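PDB 3S9V: abietadiene synthase, chloroplastic from Abies grandis, which belongs to the terpene synthase family, its largely helical chain combining a terpene synthase N-terminal domain with a metal-binding domain. Local coordinates for residues F509-F520 and I742-I753. Residues are numbered along the deposited sequence; the frame is centred on the assembly and turned at random.
Sequences FSPASFIFEPEF and IYKRLVFETARI
Phe-514 holds CG in the crowded position between its backbone N and carbonyl carbon (chi1 65°), which turns the ring onto helix 742-753, while Arg-745 bends its chain at chi3 (59°) and swings the guanidinium over to Phe-514 O and Glu-517. The ring enters as a knob among Leu-746, Glu-749, Thr-750 and Ile-753. Glu-749 CB makes a CH-pi contact over one face, 3.4 Å from the centroid of the Phe-514 ring, and Pro-511 CA lies against the opposite face. Leu-746 CD2 and Ile-753 CG1 meet the ring edge. In turn the Ile-753 side chain sits among Phe-509, Ser-510, Ser-513 and Phe-514, with CD1 3.4 Å from Ser-513 OG.

This is knobs-into-holes packing inside an all-alpha terpene synthase: helix 741-757 is clamped to the end of helix 504-514 and to the turn that leads into helix 521-541. Cys-523 of the latter touches both Ile-515 and Leu-746.

Arg-745 NH2 donates to a lone pair of Phe-514 O at 2.8 Å, with the oxygen in the guanidinium plane. The same group grips Glu-517 end-on as a salt bridge: NH1 reaches OE1 of Glu-517 at 2.9 Å, with OE1 tilted from the guanidinium plane, and NH2 reaches the syn lone pair of OE2 at 3.1 Å, nearly straight at 171°. A water accepts from Arg-745 NE at 2.7 Å. Bonds from NE, NH1 and NH2 probably fix the rotation of the guanidinium. Ile-515 CG2 covers one of its faces, and Glu-517 OE2 rests above the centre of the Phe-516 ring. Beyond the salt bridge, Ile-742 CD1 lies over a face of the Phe-520 ring, 3.6 Å from Phe-520 CZ.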
ATOM      1  N   PHE A 509      20.880 -10.028  -3.740  1.00 21.11           N
ATOM      2  CA  PHE A 509      19.912  -9.009  -3.365  1.00 22.96           C
ATOM      3  C   PHE A 509      18.515  -9.359  -3.866  1.00 22.76           C
ATOM      4  O   PHE A 509      17.530  -9.204  -3.147  1.00 20.84           O
ATOM      5  CB  PHE A 509      20.316  -7.655  -3.950  1.00 23.28           C
ATOM      6  CG  PHE A 509      19.165  -6.694  -4.107  1.00 28.21           C
ATOM      7  CD1 PHE A 509      18.580  -6.098  -2.995  1.00 28.31           C
ATOM      8  CD2 PHE A 509      18.645  -6.412  -5.364  1.00 32.51           C
ATOM      9  CE1 PHE A 509      17.497  -5.236  -3.137  1.00 25.07           C
ATOM     10  CE2 PHE A 509      17.554  -5.547  -5.516  1.00 27.30           C
ATOM     11  CZ  PHE A 509      16.984  -4.961  -4.403  1.00 28.43           C
ATOM     12  N   SER A 510      18.446  -9.820  -5.109  1.00 22.25           N
ATOM     13  CA  SER A 510      17.178 -10.160  -5.731  1.00 22.90           C
ATOM     14  C   SER A 510      16.257 -11.033  -4.891  1.00 22.43           C
ATOM     15  O   SER A 510      15.237 -10.558  -4.399  1.00 25.12           O
ATOM     16  CB  SER A 510      17.421 -10.809  -7.096  1.00 24.09           C
ATOM     17  OG  SER A 510      18.008  -9.877  -7.986  1.00 31.67           O
ATOM     18  N   PRO A 511      16.598 -12.315  -4.703  1.00 22.61           N
ATOM     19  CA  PRO A 511      15.684 -13.125  -3.894  1.00 23.41           C
ATOM     20  C   PRO A 511      15.540 -12.613  -2.460  1.00 24.42           C
ATOM     21  O   PRO A 511      14.477 -12.731  -1.854  1.00 29.47           O
ATOM     22  CB  PRO A 511      16.311 -14.513  -3.957  1.00 18.90           C
ATOM     23  CG  PRO A 511      17.769 -14.201  -4.001  1.00 21.87           C
ATOM     24  CD  PRO A 511      17.839 -13.055  -4.990  1.00 22.31           C
ATOM     25  N   ALA A 512      16.610 -12.045  -1.924  1.00 23.17           N
ATOM     26  CA  ALA A 512      16.586 -11.533  -0.562  1.00 24.53           C
ATOM     27  C   ALA A 512      15.556 -10.419  -0.411  1.00 20.70           C
ATOM     28  O   ALA A 512      14.981 -10.235   0.648  1.00 19.82           O
ATOM     29  CB  ALA A 512      17.977 -11.021  -0.171  1.00 27.55           C
ATOM     30  N   SER A 513      15.324  -9.681  -1.484  1.00 21.93           N
ATOM     31  CA  SER A 513      14.374  -8.585  -1.445  1.00 20.92           C
ATOM     32  C   SER A 513      12.907  -9.027  -1.433  1.00 19.90           C
ATOM     33  O   SER A 513      12.044  -8.256  -0.997  1.00 20.56           O
ATOM     34  CB  SER A 513      14.602  -7.653  -2.636  1.00 20.67           C
ATOM     35  OG  SER A 513      13.997  -8.179  -3.809  1.00 26.29           O
ATOM     36  N   PHE A 514      12.610 -10.243  -1.901  1.00 17.28           N
ATOM     37  CA  PHE A 514      11.217 -10.694  -1.917  1.00 19.13           C
ATOM     38  C   PHE A 514      10.881 -11.976  -1.157  1.00 21.54           C
ATOM     39  O   PHE A 514       9.815 -12.053  -0.553  1.00 26.71           O
ATOM     40  CB  PHE A 514      10.674 -10.748  -3.362  1.00 17.65           C
ATOM     41  CG  PHE A 514      11.348 -11.764  -4.253  1.00 19.41           C
ATOM     42  CD1 PHE A 514      10.965 -13.104  -4.224  1.00 22.54           C
ATOM     43  CD2 PHE A 514      12.345 -11.373  -5.144  1.00 17.29           C
ATOM     44  CE1 PHE A 514      11.566 -14.048  -5.074  1.00 22.29           C
ATOM     45  CE2 PHE A 514      12.953 -12.300  -5.999  1.00 24.65           C
ATOM     46  CZ  PHE A 514      12.562 -13.642  -5.962  1.00 25.63           C
ATOM     47  N   ILE A 515      11.750 -12.984  -1.183  1.00 24.86           N
ATOM     48  CA  ILE A 515      11.492 -14.216  -0.416  1.00 24.43           C
ATOM     49  C   ILE A 515      12.503 -14.213   0.715  1.00 24.58           C
ATOM     50  O   ILE A 515      13.394 -15.055   0.800  1.00 28.18           O
ATOM     51  CB  ILE A 515      11.654 -15.514  -1.260  1.00 24.00           C
ATOM     52  CG1 ILE A 515      12.980 -15.503  -2.025  1.00 29.98           C
ATOM     53  CG2 ILE A 515      10.470 -15.667  -2.197  1.00 24.06           C
ATOM     54  CD1 ILE A 515      13.349 -16.857  -2.628  1.00 29.72           C
ATOM     55  N   PHE A 516      12.324 -13.232   1.585  1.00 25.91           N
ATOM     56  CA  PHE A 516      13.175 -12.959   2.730  1.00 27.77           C
ATOM     57  C   PHE A 516      13.048 -13.835   3.977  1.00 27.47           C
ATOM     58  O   PHE A 516      13.988 -13.906   4.764  1.00 29.45           O
ATOM     59  CB  PHE A 516      12.939 -11.512   3.130  1.00 24.73           C
ATOM     60  CG  PHE A 516      11.498 -11.215   3.446  1.00 24.81           C
ATOM     61  CD1 PHE A 516      11.014 -11.350   4.738  1.00 23.56           C
ATOM     62  CD2 PHE A 516      10.615 -10.836   2.436  1.00 28.71           C
ATOM     63  CE1 PHE A 516       9.674 -11.113   5.022  1.00 30.14           C
ATOM     64  CE2 PHE A 516       9.273 -10.599   2.710  1.00 21.02           C
ATOM     65  CZ  PHE A 516       8.803 -10.739   4.005  1.00 21.88           C
ATOM     66  N   GLU A 517      11.904 -14.479   4.174  1.00 26.06           N
ATOM     67  CA  GLU A 517      11.705 -15.297   5.373  1.00 28.34           C
ATOM     68  C   GLU A 517      12.856 -16.260   5.668  1.00 31.26           C
ATOM     69  O   GLU A 517      13.432 -16.848   4.752  1.00 33.95           O
ATOM     70  CB  GLU A 517      10.395 -16.097   5.285  1.00 28.12           C
ATOM     71  CG  GLU A 517       9.104 -15.274   5.198  1.00 27.43           C
ATOM     72  CD  GLU A 517       8.725 -14.887   3.770  1.00 32.20           C
ATOM     73  OE1 GLU A 517       7.514 -14.937   3.441  1.00 31.31           O
ATOM     74  OE2 GLU A 517       9.625 -14.532   2.980  1.00 29.24           O
ATOM     75  N   PRO A 518      13.204 -16.433   6.960  1.00 32.45           N
ATOM     76  CA  PRO A 518      14.291 -17.335   7.366  1.00 32.54           C
ATOM     77  C   PRO A 518      14.093 -18.764   6.844  1.00 31.57           C
ATOM     78  O   PRO A 518      15.065 -19.478   6.591  1.00 29.36           O
ATOM     79  CB  PRO A 518      14.243 -17.270   8.897  1.00 29.35           C
ATOM     80  CG  PRO A 518      13.760 -15.875   9.158  1.00 31.44           C
ATOM     81  CD  PRO A 518      12.647 -15.730   8.133  1.00 34.47           C
ATOM     82  N   GLU A 519      12.834 -19.168   6.679  1.00 29.40           N
ATOM     83  CA  GLU A 519      12.499 -20.509   6.207  1.00 32.88           C
ATOM     84  C   GLU A 519      12.929 -20.796   4.772  1.00 33.53           C
ATOM     85  O   GLU A 519      13.082 -21.956   4.390  1.00 32.95           O
ATOM     86  CB  GLU A 519      10.991 -20.747   6.303  1.00 38.81           C
ATOM     87  CG  GLU A 519      10.370 -20.345   7.630  1.00 55.91           C
ATOM     88  CD  GLU A 519       9.603 -19.034   7.548  1.00 56.40           C
ATOM     89  OE1 GLU A 519       8.506 -19.023   6.937  1.00 52.76           O
ATOM     90  OE2 GLU A 519      10.102 -18.019   8.089  1.00 47.22           O
ATOM     91  N   PHE A 520      13.109 -19.746   3.980  1.00 30.73           N
ATOM     92  CA  PHE A 520      13.481 -19.900   2.578  1.00 28.95           C
ATOM     93  C   PHE A 520      14.962 -19.620   2.304  1.00 28.34           C
ATOM     94  O   PHE A 520      15.323 -19.129   1.234  1.00 30.60           O
ATOM     95  CB  PHE A 520      12.610 -18.976   1.712  1.00 25.96           C
ATOM     96  CG  PHE A 520      11.126 -19.201   1.872  1.00 26.11           C
ATOM     97  CD1 PHE A 520      10.549 -20.428   1.544  1.00 27.31           C
ATOM     98  CD2 PHE A 520      10.297 -18.178   2.342  1.00 23.41           C
ATOM     99  CE1 PHE A 520       9.161 -20.634   1.679  1.00 23.77           C
ATOM    100  CE2 PHE A 520       8.910 -18.375   2.481  1.00 17.99           C
ATOM    101  CZ  PHE A 520       8.345 -19.603   2.150  1.00 15.19           C
ATOM    102  N   ILE A 742       3.833 -19.362  -2.488  1.00 25.67           N
ATOM    103  CA  ILE A 742       5.274 -19.276  -2.676  1.00 24.40           C
ATOM    104  C   ILE A 742       5.713 -19.347  -4.138  1.00 24.09           C
ATOM    105  O   ILE A 742       6.662 -18.666  -4.526  1.00 26.30           O
ATOM    106  CB  ILE A 742       6.017 -20.369  -1.865  1.00 26.46           C
ATOM    107  CG1 ILE A 742       7.534 -20.191  -2.001  1.00 24.70           C
ATOM    108  CG2 ILE A 742       5.618 -21.738  -2.352  1.00 25.43           C
ATOM    109  CD1 ILE A 742       8.057 -18.893  -1.410  1.00 22.31           C
ATOM    110  N   TYR A 743       5.030 -20.149  -4.951  1.00 22.39           N
ATOM    111  CA  TYR A 743       5.396 -20.269  -6.359  1.00 21.76           C
ATOM    112  C   TYR A 743       4.958 -19.033  -7.150  1.00 25.24           C
ATOM    113  O   TYR A 743       5.629 -18.629  -8.101  1.00 26.12           O
ATOM    114  CB  TYR A 743       4.803 -21.546  -6.957  1.00 25.12           C
ATOM    115  CG  TYR A 743       5.235 -22.800  -6.216  1.00 29.11           C
ATOM    116  CD1 TYR A 743       4.364 -23.455  -5.349  1.00 38.48           C
ATOM    117  CD2 TYR A 743       6.532 -23.303  -6.345  1.00 34.06           C
ATOM    118  CE1 TYR A 743       4.766 -24.580  -4.624  1.00 34.10           C
ATOM    119  CE2 TYR A 743       6.950 -24.427  -5.621  1.00 33.06           C
ATOM    120  CZ  TYR A 743       6.058 -25.059  -4.763  1.00 38.30           C
ATOM    121  OH  TYR A 743       6.448 -26.165  -4.043  1.00 39.92           O
ATOM    122  N   LYS A 744       3.846 -18.423  -6.741  1.00 23.58           N
ATOM    123  CA  LYS A 744       3.365 -17.210  -7.396  1.00 22.60           C
ATOM    124  C   LYS A 744       4.318 -16.053  -7.103  1.00 18.93           C
ATOM    125  O   LYS A 744       4.525 -15.183  -7.946  1.00 18.62           O
ATOM    126  CB  LYS A 744       1.942 -16.864  -6.926  1.00 22.61           C
ATOM    127  CG  LYS A 744       0.928 -17.898  -7.377  1.00 21.17           C
ATOM    128  CD  LYS A 744      -0.470 -17.345  -7.480  1.00 25.15           C
ATOM    129  CE  LYS A 744      -1.092 -17.090  -6.133  1.00 23.96           C
ATOM    130  NZ  LYS A 744      -2.481 -16.560  -6.315  1.00 32.53           N
ATOM    131  N   ARG A 745       4.907 -16.055  -5.910  1.00 20.24           N
ATOM    132  CA  ARG A 745       5.862 -15.018  -5.530  1.00 20.34           C
ATOM    133  C   ARG A 745       7.157 -15.198  -6.328  1.00 22.96           C
ATOM    134  O   ARG A 745       7.748 -14.227  -6.802  1.00 20.13           O
ATOM    135  CB  ARG A 745       6.154 -15.084  -4.025  1.00 22.66           C
ATOM    136  CG  ARG A 745       4.971 -14.689  -3.138  1.00 29.13           C
ATOM    137  CD  ARG A 745       5.225 -15.010  -1.663  1.00 28.43           C
ATOM    138  NE  ARG A 745       6.404 -14.328  -1.139  1.00 21.22           N
ATOM    139  CZ  ARG A 745       6.968 -14.600   0.033  1.00 20.86           C
ATOM    140  NH1 ARG A 745       6.464 -15.547   0.819  1.00 22.17           N
ATOM    141  NH2 ARG A 745       8.040 -13.921   0.421  1.00 20.63           N
ATOM    142  N   LEU A 746       7.594 -16.444  -6.486  1.00 25.38           N
ATOM    143  CA  LEU A 746       8.814 -16.720  -7.243  1.00 23.92           C
ATOM    144  C   LEU A 746       8.674 -16.250  -8.679  1.00 20.24           C
ATOM    145  O   LEU A 746       9.606 -15.707  -9.253  1.00 22.49           O
ATOM    146  CB  LEU A 746       9.133 -18.214  -7.234  1.00 16.59           C
ATOM    147  CG  LEU A 746       9.846 -18.741  -5.995  1.00 23.01           C
ATOM    148  CD1 LEU A 746       9.947 -20.253  -6.075  1.00 22.73           C
ATOM    149  CD2 LEU A 746      11.234 -18.111  -5.897  1.00 19.49           C
ATOM    150  N   VAL A 747       7.502 -16.460  -9.260  1.00 20.36           N
ATOM    151  CA  VAL A 747       7.283 -16.049 -10.631  1.00 17.99           C
ATOM    152  C   VAL A 747       7.091 -14.539 -10.769  1.00 20.60           C
ATOM    153  O   VAL A 747       7.784 -13.891 -11.553  1.00 17.63           O
ATOM    154  CB  VAL A 747       6.058 -16.762 -11.233  1.00 18.07           C
ATOM    155  CG1 VAL A 747       5.798 -16.246 -12.656  1.00 20.70           C
ATOM    156  CG2 VAL A 747       6.298 -18.256 -11.269  1.00 10.94           C
ATOM    157  N   PHE A 748       6.165 -13.985  -9.989  1.00 21.09           N
ATOM    158  CA  PHE A 748       5.838 -12.561 -10.049  1.00 20.63           C
ATOM    159  C   PHE A 748       6.935 -11.617  -9.543  1.00 18.30           C
ATOM    160  O   PHE A 748       7.163 -10.550 -10.109  1.00 16.78           O
ATOM    161  CB  PHE A 748       4.540 -12.313  -9.271  1.00 20.38           C
ATOM    162  CG  PHE A 748       3.938 -10.961  -9.511  1.00 18.17           C
ATOM    163  CD1 PHE A 748       3.341 -10.658 -10.724  1.00 23.65           C
ATOM    164  CD2 PHE A 748       3.980  -9.983  -8.526  1.00 25.84           C
ATOM    165  CE1 PHE A 748       2.796  -9.402 -10.953  1.00 18.12           C
ATOM    166  CE2 PHE A 748       3.438  -8.722  -8.751  1.00 13.55           C
ATOM    167  CZ  PHE A 748       2.847  -8.436  -9.961  1.00 12.29           C
ATOM    168  N   GLU A 749       7.607 -12.003  -8.466  1.00 22.58           N
ATOM    169  CA  GLU A 749       8.670 -11.178  -7.903  1.00 21.88           C
ATOM    170  C   GLU A 749       9.893 -11.154  -8.806  1.00 20.98           C
ATOM    171  O   GLU A 749      10.609 -10.153  -8.870  1.00 20.29           O
ATOM    172  CB  GLU A 749       9.072 -11.692  -6.524  1.00 27.28           C
ATOM    173  CG  GLU A 749       7.969 -11.615  -5.477  1.00 36.62           C
ATOM    174  CD  GLU A 749       7.436 -10.208  -5.287  1.00 38.29           C
ATOM    175  OE1 GLU A 749       8.244  -9.259  -5.287  1.00 42.61           O
ATOM    176  OE2 GLU A 749       6.209 -10.053  -5.126  1.00 54.36           O
ATOM    177  N   THR A 750      10.148 -12.262  -9.494  1.00 18.89           N
ATOM    178  CA  THR A 750      11.286 -12.313 -10.392  1.00 19.43           C
ATOM    179  C   THR A 750      11.047 -11.290 -11.511  1.00 22.89           C
ATOM    180  O   THR A 750      11.972 -10.591 -11.912  1.00 24.55           O
ATOM    181  CB  THR A 750      11.501 -13.742 -10.961  1.00 15.43           C
ATOM    182  OG1 THR A 750      11.966 -14.610  -9.914  1.00 15.99           O
ATOM    183  CG2 THR A 750      12.532 -13.728 -12.065  1.00 11.83           C
ATOM    184  N   ALA A 751       9.810 -11.177 -11.999  1.00 19.97           N
ATOM    185  CA  ALA A 751       9.508 -10.189 -13.043  1.00 19.44           C
ATOM    186  C   ALA A 751       9.715  -8.776 -12.474  1.00 20.26           C
ATOM    187  O   ALA A 751      10.273  -7.905 -13.138  1.00 21.52           O
ATOM    188  CB  ALA A 751       8.056 -10.351 -13.551  1.00  8.89           C
ATOM    189  N   ARG A 752       9.277  -8.560 -11.235  1.00 20.09           N
ATOM    190  CA  ARG A 752       9.421  -7.254 -10.597  1.00 22.45           C
ATOM    191  C   ARG A 752      10.876  -6.836 -10.454  1.00 23.95           C
ATOM    192  O   ARG A 752      11.226  -5.688 -10.723  1.00 24.51           O
ATOM    193  CB  ARG A 752       8.766  -7.258  -9.220  1.00 21.88           C
ATOM    194  CG  ARG A 752       7.294  -7.604  -9.251  1.00 33.45           C
ATOM    195  CD  ARG A 752       6.739  -7.754  -7.849  1.00 34.80           C
ATOM    196  NE  ARG A 752       6.169  -6.516  -7.351  1.00 28.77           N
ATOM    197  CZ  ARG A 752       5.565  -6.402  -6.174  1.00 32.69           C
ATOM    198  NH1 ARG A 752       5.468  -7.454  -5.375  1.00 26.05           N
ATOM    199  NH2 ARG A 752       5.028  -5.245  -5.813  1.00 35.62           N
ATOM    200  N   ILE A 753      11.718  -7.767 -10.018  1.00 22.44           N
ATOM    201  CA  ILE A 753      13.133  -7.477  -9.856  1.00 22.92           C
ATOM    202  C   ILE A 753      13.688  -6.888 -11.150  1.00 22.81           C
ATOM    203  O   ILE A 753      14.494  -5.965 -11.108  1.00 21.78           O
ATOM    204  CB  ILE A 753      13.928  -8.751  -9.457  1.00 23.23           C
ATOM    205  CG1 ILE A 753      13.871  -8.935  -7.944  1.00 33.80           C
ATOM    206  CG2 ILE A 753      15.383  -8.637  -9.885  1.00 29.79           C
ATOM    207  CD1 ILE A 753      14.497  -7.773  -7.169  1.00 37.79           C
TER
HETATM  208  O   HOH W   1       6.922 -11.922  -2.183  1.00 31.15           O